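Local coordinates for protein acyl-CoA thioester hydrolase HI0827 (PDB 3BJK) that hydrolyses the thioester bond of a broad range of acyl-coenzyme A substrates, working as a hexamer built as a trimer of hotdog-fold dimers, at residues D76-Y81 / V98-V103. The protein carries 1 engineered substitution. Numbering follows the deposited sequence.
Sequences DVVCCY and VWVKKV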
ATOM      1  N   ASP C  76      12.838  12.104   7.129  1.00 27.51           N
ATOM      2  CA  ASP C  76      12.720  13.561   6.907  1.00 28.75           C
ATOM      3  C   ASP C  76      11.238  13.943   7.111  1.00 28.02           C
ATOM      4  O   ASP C  76      10.356  13.206   6.740  1.00 27.41           O
ATOM      5  CB  ASP C  76      13.057  13.947   5.432  1.00 29.51           C
ATOM      6  CG  ASP C  76      14.552  13.981   5.123  1.00 31.80           C
ATOM      7  OD1 ASP C  76      15.399  13.796   6.022  1.00 27.67           O
ATOM      8  OD2 ASP C  76      14.859  14.167   3.918  1.00 32.89           O
ATOM      9  N   VAL C  77      10.994  15.112   7.683  1.00 29.51           N
ATOM     10  CA  VAL C  77       9.669  15.717   7.687  1.00 28.80           C
ATOM     11  C   VAL C  77       9.542  16.399   6.340  1.00 30.24           C
ATOM     12  O   VAL C  77      10.468  17.094   5.925  1.00 29.82           O
ATOM     13  CB  VAL C  77       9.514  16.712   8.815  1.00 28.46           C
ATOM     14  CG1 VAL C  77       8.190  17.462   8.694  1.00 27.16           C
ATOM     15  CG2 VAL C  77       9.646  16.023  10.155  1.00 28.77           C
ATOM     16  N   VAL C  78       8.422  16.163   5.648  1.00 29.68           N
ATOM     17  CA  VAL C  78       8.196  16.669   4.307  1.00 30.91           C
ATOM     18  C   VAL C  78       6.951  17.582   4.287  1.00 31.07           C
ATOM     19  O   VAL C  78       5.850  17.135   4.653  1.00 31.76           O
ATOM     20  CB  VAL C  78       8.059  15.527   3.291  1.00 30.48           C
ATOM     21  CG1 VAL C  78       7.814  16.060   1.838  1.00 32.80           C
ATOM     22  CG2 VAL C  78       9.308  14.616   3.341  1.00 32.45           C
ATOM     23  N   CYS C  79       7.162  18.851   3.910  1.00 31.84           N
ATOM     24  CA  CYS C  79       6.105  19.887   3.776  1.00 32.22           C
ATOM     25  C   CYS C  79       5.937  20.304   2.340  1.00 32.43           C
ATOM     26  O   CYS C  79       6.953  20.459   1.640  1.00 32.93           O
ATOM     27  CB  CYS C  79       6.486  21.153   4.525  1.00 32.12           C
ATOM     28  SG  CYS C  79       6.728  20.909   6.253  1.00 35.87           S
ATOM     29  N   CYS C  80       4.688  20.593   1.939  1.00 32.42           N
ATOM     30  CA  CYS C  80       4.368  21.129   0.596  1.00 31.89           C
ATOM     31  C   CYS C  80       3.712  22.487   0.781  1.00 31.05           C
ATOM     32  O   CYS C  80       2.786  22.604   1.557  1.00 31.42           O
ATOM     33  CB  CYS C  80       3.439  20.215  -0.187  1.00 31.69           C
ATOM     34  SG  CYS C  80       4.182  18.632  -0.684  1.00 33.01           S
ATOM     35  N   TYR C  81       4.277  23.505   0.141  1.00 30.39           N
ATOM     36  CA  TYR C  81       3.749  24.861   0.179  1.00 29.98           C
ATOM     37  C   TYR C  81       3.249  25.264  -1.189  1.00 29.75           C
ATOM     38  O   TYR C  81       3.831  24.897  -2.231  1.00 28.97           O
ATOM     39  CB  TYR C  81       4.796  25.852   0.634  1.00 30.09           C
ATOM     40  CG  TYR C  81       5.266  25.682   2.031  1.00 30.53           C
ATOM     41  CD1 TYR C  81       6.323  24.813   2.324  1.00 31.15           C
ATOM     42  CD2 TYR C  81       4.672  26.391   3.083  1.00 29.58           C
ATOM     43  CE1 TYR C  81       6.764  24.652   3.595  1.00 29.95           C
ATOM     44  CE2 TYR C  81       5.103  26.218   4.368  1.00 30.63           C
ATOM     45  CZ  TYR C  81       6.162  25.347   4.622  1.00 31.57           C
ATOM     46  OH  TYR C  81       6.650  25.219   5.911  1.00 33.07           O
ATOM     47  N   VAL C  98       8.289  21.714  -2.345  1.00 32.72           N
ATOM     48  CA  VAL C  98       8.548  20.679  -1.325  1.00 32.29           C
ATOM     49  C   VAL C  98       9.797  20.951  -0.563  1.00 31.74           C
ATOM     50  O   VAL C  98      10.861  21.169  -1.139  1.00 29.35           O
ATOM     51  CB  VAL C  98       8.601  19.264  -1.904  1.00 32.98           C
ATOM     52  CG1 VAL C  98       8.667  18.262  -0.777  1.00 32.32           C
ATOM     53  CG2 VAL C  98       7.383  18.987  -2.771  1.00 33.07           C
ATOM     54  N   TRP C  99       9.622  21.008   0.757  1.00 31.28           N
ATOM     55  CA  TRP C  99      10.656  21.329   1.680  1.00 31.91           C
ATOM     56  C   TRP C  99      10.746  20.176   2.690  1.00 31.58           C
ATOM     57  O   TRP C  99       9.737  19.574   3.064  1.00 31.99           O
ATOM     58  CB  TRP C  99      10.318  22.640   2.412  1.00 32.19           C
ATOM     59  CG  TRP C  99      10.508  23.909   1.599  1.00 30.28           C
ATOM     60  CD1 TRP C  99       9.675  24.415   0.619  1.00 29.88           C
ATOM     61  CD2 TRP C  99      11.566  24.826   1.735  1.00 28.08           C
ATOM     62  NE1 TRP C  99      10.178  25.575   0.145  1.00 31.02           N
ATOM     63  CE2 TRP C  99      11.341  25.863   0.800  1.00 28.89           C
ATOM     64  CE3 TRP C  99      12.707  24.881   2.556  1.00 29.46           C
ATOM     65  CZ2 TRP C  99      12.213  26.926   0.656  1.00 30.74           C
ATOM     66  CZ3 TRP C  99      13.578  25.949   2.408  1.00 31.77           C
ATOM     67  CH2 TRP C  99      13.316  26.966   1.469  1.00 31.02           C
ATOM     68  N   VAL C 100      11.962  19.913   3.107  1.00 30.75           N
ATOM     69  CA  VAL C 100      12.293  18.926   4.134  1.00 31.91           C
ATOM     70  C   VAL C 100      12.838  19.626   5.388  1.00 30.13           C
ATOM     71  O   VAL C 100      13.496  20.677   5.318  1.00 30.62           O
ATOM     72  CB  VAL C 100      13.353  17.913   3.577  1.00 30.51           C
ATOM     73  CG1 VAL C 100      14.179  17.296   4.632  1.00 36.60           C
ATOM     74  CG2 VAL C 100      12.684  16.853   2.667  1.00 32.74           C
ATOM     75  N   LYS C 101      12.552  19.018   6.536  1.00 30.37           N
ATOM     76  CA  LYS C 101      13.181  19.354   7.822  1.00 30.31           C
ATOM     77  C   LYS C 101      13.807  18.100   8.450  1.00 30.76           C
ATOM     78  O   LYS C 101      13.125  17.068   8.589  1.00 28.64           O
ATOM     79  CB  LYS C 101      12.126  19.953   8.766  1.00 30.62           C
ATOM     80  CG  LYS C 101      12.638  20.433  10.137  1.00 30.32           C
ATOM     81  CD  LYS C 101      11.442  20.888  11.011  1.00 32.29           C
ATOM     82  CE  LYS C 101      11.825  21.481  12.299  1.00 33.32           C
ATOM     83  NZ  LYS C 101      10.677  22.023  13.094  1.00 34.94           N
ATOM     84  N   LYS C 102      15.093  18.197   8.804  1.00 31.48           N
ATOM     85  CA  LYS C 102      15.821  17.143   9.509  1.00 33.20           C
ATOM     86  C   LYS C 102      15.515  17.258  11.005  1.00 33.96           C
ATOM     87  O   LYS C 102      15.920  18.226  11.659  1.00 33.96           O
ATOM     88  CB  LYS C 102      17.352  17.298   9.360  1.00 33.98           C
ATOM     89  CG  LYS C 102      17.899  17.382   7.945  1.00 36.52           C
ATOM     90  CD  LYS C 102      17.440  16.226   7.135  1.00 40.04           C
ATOM     91  CE  LYS C 102      18.554  15.644   6.276  1.00 42.66           C
ATOM     92  NZ  LYS C 102      18.053  14.415   5.563  1.00 42.61           N
ATOM     93  N   VAL C 103      14.832  16.251  11.537  1.00 35.60           N
ATOM     94  CA  VAL C 103      14.461  16.198  12.976  1.00 36.94           C
ATOM     95  C   VAL C 103      15.132  15.046  13.723  1.00 38.89           C
ATOM     96  O   VAL C 103      15.310  15.130  14.954  1.00 38.65           O
ATOM     97  CB  VAL C 103      12.918  16.110  13.170  1.00 37.07           C
ATOM     98  CG1 VAL C 103      12.226  17.327  12.539  1.00 36.35           C
ATOM     99  CG2 VAL C 103      12.345  14.822  12.536  1.00 36.63           C
TER
HETATM  100  O   HOH W   1      16.899  14.840   2.490  1.00 33.93           O
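Residues 76-81 and 98-103 are the far ends of the two arms of a beta hairpin in the antiparallel sheet of this hotdog fold, which helix 35-54 packs against; they illustrate how two inner strands, neighbours in the sheet, are joined far from their turn. The backbone bonds come in two reciprocal couples. Val77 and Lys101 form one hydrogen-bonded pair, with Val77 N 3.0 Å from Lys101 O; Cys79 and Trp99 form the other, straighter one, in which Trp99 N meets Cys79 O at an N-H...O angle of 175°. Between them, the CA-H of Val100 leans on Val77 O.

Apolar packing divides between the two faces. Val78, Cys80, Val98 and Val100 share the face that receives helix 35-54, where Val78 CG1 presses against Val98 CG1 at 3.5 Å and Cys80 SG rests on Val98 CG2. On the opposite face, Val77 CG2 meets both methyls of Val103, and Ile48 of the second subunit packs over Val77.

The aromatic contact lies on this face too: the Tyr81 ring turns its edge, offset, toward the five-membered ring of Trp99, planes at 87°, while Trp99 NE1 hydrogen-bonds to Glu97 OE1.

Charge closes the open end of the hairpin. The extended Lys101 chain carries NZ off the strand pair to a salt bridge with Glu52 of the second subunit, linking the hairpin to that neighbouring subunit. Lys102, bent at chi2 (-54°) and chi3, swings back beside Asp76, whose OD2 accepts hydrogen bonds from Ser73 N and from a water, while Lys102 NZ reaches the syn lone pair of Asp76 OD1 at 2.8 Å.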